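Local coordinates for protein pectinesterase (Sitophilus oryzae, PDB 4PMH) that probably helps digest plant cell walls by hydrolysing the methyl esters of pectin, releasing methanol, at residues T50-V55 with S122-A127. Numbering follows the deposited sequence.
Sequences TIQAAV and SLFNSA
Gln-52, in the first turn of helix 51-61, reaches across to Leu-123 and Phe-124. Its CB already heads for the loop 122-127, and CG, anti to the backbone N (chi1 -165°), carries on outward. CG sits 3.8 Å from CE1 of Phe-124, with the carbonyl O of Leu-123 a little farther off. There the chain bends (chi2 57°), which turns the amide aside so that it lies along the CE1-CZ side of the ring. CD lies 3.9 Å from Phe-124 CE1, and OE1 is 4.0 Å from Phe-124 CZ; amide and ring planes stand 35° apart, a tilted van der Waals contact. Both polar ends are taken up outside this contact: OE1 accepts from the backbone N of Tyr-81 in strand 80-82, and NE2 pairs with OD1 of Asn-56, one turn along the helix. The setting is the right-handed parallel beta-helix of the pectinesterases, and helix 51-61 covers the N-terminal end of its coil, with Ile-51, Ala-54 and Val-55 packed on the first strands. Cut back to an alanine, this position would probably leave Tyr-81 N without its acceptor and Asn-56 OD1 without its amide partner, and open a gap beside Phe-124 CE1. Phe-124 also stacks on Tyr-134 and meets the ring of Tyr-81. Thr-50 is the N-cap of the helix, its OG1 accepting from Ala-53 N at 3.2 Å. Its methyl, CG2, faces the loop instead and meets Leu-123 CD2 at 3.6 Å, the two side chains sliding past each other in opposite directions, with Glu-78 touching both.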
loop_
_atom_site.group_PDB
_atom_site.type_symbol
_atom_site.label_atom_id
_atom_site.label_comp_id
_atom_site.label_asym_id
_atom_site.label_seq_id
_atom_site.Cartn_x
_atom_site.Cartn_y
_atom_site.Cartn_z
ATOM N N THR A 50 -17.959 -4.909 17.772
ATOM C CA THR A 50 -17.346 -4.224 16.639
ATOM C C THR A 50 -15.827 -4.333 16.816
ATOM O O THR A 50 -15.338 -4.500 17.936
ATOM C CB THR A 50 -17.738 -2.745 16.570
ATOM O OG1 THR A 50 -17.281 -2.076 17.747
ATOM C CG2 THR A 50 -19.243 -2.576 16.446
ATOM N N ILE A 51 -15.088 -4.211 15.718
ATOM C CA ILE A 51 -13.630 -4.236 15.782
ATOM C C ILE A 51 -13.127 -2.969 16.461
ATOM O O ILE A 51 -12.223 -3.025 17.315
ATOM C CB ILE A 51 -12.971 -4.400 14.392
ATOM C CG1 ILE A 51 -13.458 -5.684 13.699
ATOM C CG2 ILE A 51 -11.435 -4.420 14.539
ATOM C CD1 ILE A 51 -13.346 -5.659 12.188
ATOM N N GLN A 52 -13.733 -1.830 16.111
ATOM C CA GLN A 52 -13.345 -0.539 16.693
ATOM C C GLN A 52 -13.372 -0.634 18.216
ATOM O O GLN A 52 -12.477 -0.125 18.870
ATOM C CB GLN A 52 -14.255 0.610 16.219
ATOM C CG GLN A 52 -13.663 1.999 16.500
ATOM C CD GLN A 52 -12.295 2.177 15.853
ATOM O OE1 GLN A 52 -12.139 1.970 14.651
ATOM N NE2 GLN A 52 -11.289 2.512 16.661
ATOM N N ALA A 53 -14.400 -1.283 18.769
ATOM C CA ALA A 53 -14.525 -1.423 20.222
ATOM C C ALA A 53 -13.349 -2.163 20.850
ATOM O O ALA A 53 -12.914 -1.816 21.938
ATOM C CB ALA A 53 -15.830 -2.106 20.604
ATOM N N ALA A 54 -12.835 -3.176 20.169
ATOM C CA ALA A 54 -11.672 -3.910 20.679
ATOM C C ALA A 54 -10.416 -3.024 20.600
ATOM O O ALA A 54 -9.608 -3.025 21.503
ATOM C CB ALA A 54 -11.463 -5.186 19.898
ATOM N N VAL A 55 -10.271 -2.282 19.493
ATOM C CA VAL A 55 -9.142 -1.373 19.274
ATOM C C VAL A 55 -9.137 -0.318 20.370
ATOM O O VAL A 55 -8.092 -0.047 20.990
ATOM C CB VAL A 55 -9.196 -0.702 17.874
ATOM C CG1 VAL A 55 -8.253 0.498 17.781
ATOM C CG2 VAL A 55 -8.906 -1.721 16.788
ATOM N N SER A 122 -22.148 5.115 13.576
ATOM C CA SER A 122 -22.505 4.377 14.777
ATOM C C SER A 122 -21.322 3.637 15.406
ATOM O O SER A 122 -21.464 3.047 16.468
ATOM C CB SER A 122 -23.663 3.406 14.507
ATOM O OG SER A 122 -23.320 2.421 13.540
ATOM N N LEU A 123 -20.155 3.687 14.787
ATOM C CA LEU A 123 -18.965 3.099 15.396
ATOM C C LEU A 123 -18.265 4.051 16.370
ATOM O O LEU A 123 -17.342 3.629 17.083
ATOM C CB LEU A 123 -17.980 2.654 14.312
ATOM C CG LEU A 123 -18.483 1.512 13.433
ATOM C CD1 LEU A 123 -17.623 1.404 12.186
ATOM C CD2 LEU A 123 -18.495 0.196 14.207
ATOM N N PHE A 124 -18.698 5.318 16.408
ATOM C CA PHE A 124 -17.918 6.361 17.072
ATOM C C PHE A 124 -18.735 7.216 18.046
ATOM O O PHE A 124 -19.763 7.789 17.676
ATOM C CB PHE A 124 -17.210 7.236 16.029
ATOM C CG PHE A 124 -16.265 6.467 15.155
ATOM C CD1 PHE A 124 -14.994 6.130 15.610
ATOM C CD2 PHE A 124 -16.636 6.086 13.885
ATOM C CE1 PHE A 124 -14.122 5.411 14.820
ATOM C CE2 PHE A 124 -15.776 5.373 13.077
ATOM C CZ PHE A 124 -14.509 5.035 13.540
ATOM N N ASN A 125 -18.292 7.239 19.300
ATOM C CA ASN A 125 -18.782 8.203 20.292
ATOM C C ASN A 125 -17.729 9.303 20.477
ATOM O O ASN A 125 -16.517 9.057 20.328
ATOM C CB ASN A 125 -19.103 7.480 21.622
ATOM C CG ASN A 125 -19.573 8.423 22.723
ATOM O OD1 ASN A 125 -18.767 9.112 23.338
ATOM N ND2 ASN A 125 -20.880 8.423 23.005
ATOM N N SER A 126 -18.177 10.511 20.810
ATOM C CA SER A 126 -17.272 11.668 20.931
ATOM C C SER A 126 -16.176 11.509 21.990
ATOM O O SER A 126 -15.161 12.205 21.948
ATOM C CB SER A 126 -18.082 12.947 21.198
ATOM O OG SER A 126 -18.760 12.818 22.424
ATOM N N ALA A 127 -16.377 10.593 22.932
ATOM C CA ALA A 127 -15.357 10.259 23.931
ATOM C C ALA A 127 -14.291 9.272 23.471
ATOM O O ALA A 127 -13.280 9.120 24.159
ATOM C CB ALA A 127 -16.027 9.713 25.185
#